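Local coordinates for Lmo2184 protein (Listeria monocytogenes serovar 1/2a, PDB 5JOQ) that probably binds heme or an iron-bearing ligand as the lipid-attached substrate-binding component of an ABC transporter at the cell membrane, at residues K36-V42 against L55-S61. Residues are numbered along the deposited sequence; the frame is centred on the assembly and turned at random.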
loop_
_atom_site.group_PDB
_atom_site.type_symbol
_atom_site.label_atom_id
_atom_site.label_comp_id
_atom_site.label_asym_id
_atom_site.label_seq_id
_atom_site.Cartn_x
_atom_site.Cartn_y
_atom_site.Cartn_z
ATOM N N LYS A 36 17.605 0.108 30.676
ATOM C CA LYS A 36 16.269 0.035 30.098
ATOM C C LYS A 36 16.328 0.629 28.692
ATOM O O LYS A 36 16.520 1.839 28.530
ATOM C CB LYS A 36 15.268 0.776 30.983
ATOM C CG LYS A 36 15.247 0.263 32.415
ATOM C CD LYS A 36 13.901 0.515 33.088
ATOM C CE LYS A 36 13.582 1.991 33.191
ATOM N NZ LYS A 36 14.466 2.724 34.154
ATOM N N ILE A 37 16.154 -0.216 27.677
ATOM C CA ILE A 37 16.379 0.173 26.287
ATOM C C ILE A 37 15.076 0.041 25.508
ATOM O O ILE A 37 14.391 -0.980 25.616
ATOM C CB ILE A 37 17.478 -0.695 25.637
ATOM C CG1 ILE A 37 18.763 -0.661 26.471
ATOM C CG2 ILE A 37 17.721 -0.224 24.208
ATOM C CD1 ILE A 37 19.843 -1.706 26.027
ATOM N N VAL A 38 14.750 1.051 24.696
ATOM C CA VAL A 38 13.647 0.960 23.733
ATOM C C VAL A 38 14.225 0.866 22.326
ATOM O O VAL A 38 15.006 1.727 21.908
ATOM C CB VAL A 38 12.696 2.160 23.857
ATOM C CG1 VAL A 38 11.679 2.158 22.698
ATOM C CG2 VAL A 38 11.971 2.092 25.178
ATOM N N ALA A 39 13.874 -0.190 21.595
ATOM C CA ALA A 39 14.236 -0.302 20.180
ATOM C C ALA A 39 13.049 0.122 19.329
ATOM O O ALA A 39 11.960 -0.440 19.486
ATOM C CB ALA A 39 14.641 -1.729 19.828
ATOM N N THR A 40 13.239 1.096 18.425
ATOM C CA THR A 40 12.102 1.598 17.650
ATOM C C THR A 40 12.015 1.042 16.229
ATOM O O THR A 40 11.127 1.460 15.480
ATOM C CB THR A 40 12.101 3.127 17.557
ATOM O OG1 THR A 40 13.237 3.535 16.792
ATOM C CG2 THR A 40 12.181 3.765 18.945
ATOM N N THR A 41 12.886 0.112 15.830
ATOM C CA THR A 41 12.725 -0.511 14.520
ATOM C C THR A 41 12.959 -2.013 14.611
ATOM O O THR A 41 13.629 -2.511 15.527
ATOM C CB THR A 41 13.684 0.065 13.469
ATOM O OG1 THR A 41 14.977 -0.530 13.643
ATOM C CG2 THR A 41 13.803 1.592 13.613
ATOM N N VAL A 42 12.421 -2.725 13.610
ATOM C CA VAL A 42 12.604 -4.176 13.542
ATOM C C VAL A 42 14.089 -4.526 13.452
ATOM O O VAL A 42 14.587 -5.402 14.177
ATOM C CB VAL A 42 11.826 -4.761 12.350
ATOM C CG1 VAL A 42 12.192 -6.238 12.174
ATOM C CG2 VAL A 42 10.312 -4.606 12.551
ATOM N N LEU A 55 14.930 -5.727 26.464
ATOM C CA LEU A 55 14.300 -4.487 26.020
ATOM C C LEU A 55 13.095 -4.170 26.901
ATOM O O LEU A 55 12.390 -5.081 27.350
ATOM C CB LEU A 55 13.833 -4.594 24.564
ATOM C CG LEU A 55 14.930 -4.820 23.522
ATOM C CD1 LEU A 55 14.291 -5.010 22.158
ATOM C CD2 LEU A 55 15.880 -3.623 23.477
ATOM N N VAL A 56 12.850 -2.869 27.132
ATOM C CA VAL A 56 11.575 -2.435 27.700
ATOM C C VAL A 56 10.601 -1.937 26.630
ATOM O O VAL A 56 9.396 -1.866 26.896
ATOM C CB VAL A 56 11.759 -1.354 28.797
ATOM C CG1 VAL A 56 12.622 -1.898 29.942
ATOM C CG2 VAL A 56 12.359 -0.070 28.231
ATOM N N GLY A 57 11.087 -1.657 25.437
ATOM C CA GLY A 57 10.204 -1.248 24.377
ATOM C C GLY A 57 10.590 -1.791 23.023
ATOM O O GLY A 57 11.760 -1.881 22.698
ATOM N N ILE A 58 9.584 -2.117 22.227
ATOM C CA ILE A 58 9.771 -2.595 20.876
ATOM C C ILE A 58 8.836 -1.820 19.949
ATOM O O ILE A 58 7.890 -1.218 20.404
ATOM C CB ILE A 58 9.503 -4.090 20.711
ATOM C CG1 ILE A 58 8.136 -4.474 21.285
ATOM C CG2 ILE A 58 10.624 -4.909 21.331
ATOM C CD1 ILE A 58 7.688 -5.851 20.875
ATOM N N PRO A 59 9.155 -1.843 18.603
ATOM C CA PRO A 59 8.218 -1.106 17.738
ATOM C C PRO A 59 6.919 -1.876 17.519
ATOM O O PRO A 59 6.887 -3.070 17.730
ATOM C CB PRO A 59 8.949 -1.047 16.408
ATOM C CG PRO A 59 9.598 -2.360 16.330
ATOM C CD PRO A 59 10.192 -2.499 17.690
ATOM N N SER A 60 5.879 -1.176 17.076
ATOM C CA SER A 60 4.622 -1.817 16.748
ATOM C C SER A 60 4.802 -2.152 15.286
ATOM O O SER A 60 5.028 -1.280 14.472
ATOM C CB SER A 60 3.443 -0.872 16.914
ATOM O OG SER A 60 3.389 -0.329 18.206
ATOM N N SER A 61 4.730 -3.422 14.954
ATOM C CA SER A 61 4.911 -3.822 13.581
ATOM C C SER A 61 4.200 -5.110 13.245
ATOM O O SER A 61 4.007 -5.938 14.096
ATOM C CB SER A 61 6.422 -3.986 13.326
ATOM O OG SER A 61 6.729 -4.763 12.198
#
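With chi1 of Leu55 at -63°, CG stands opposite its own carbonyl carbon; chi2 near 180° sends CD1 on toward Ala39, while CD2 branches off to Ile37. Leu55 CD2 meets Ile37 CG2 at 3.9 Å, and Leu55 CD1 reaches the CB of Ala39, a side chain short enough to leave room for it. A branched leucine suits this place because it can touch both residues on this face, where helix 42-50 packs on Leu55 and Ala39 through Met48, Ile44 and Thr45, and Phe137 lies against Ile37. On the other face, chi1 of Val56 (-60°) puts CG1 opposite the carbonyl carbon, by Lys36 CB, and leaves CG2 between N and C, 3.8 Å from Val38 CG2 and 3.4 Å from Ile37 O; the two valines cross nearly at right angles.

Between these faces the backbones run parallel. Ile37 O accepts a bond from Val56 N (2.9 Å, 150° at the hydrogen) and a weak one from Gly57 N, a fork produced by the bend at Val56. Ala39 N then donates to Gly57 O at 2.9 Å. Gly57 has no side chain, and its CA lies 4.1 Å from Val38 CA.

Pro59 ends the pairing: it has no N-H to offer Ala39 O, and its CD rests 3.3 Å from that oxygen instead. Its ring also packs on the turn into helix 42-50, where Thr41 OG1 caps Ile44 N.

The segments thus join the edges of two small sheets in a strand-helix-strand connection. Cohesion comes from a few backbone bonds between layers of aliphatic carbon, with no charge pairing across the contact.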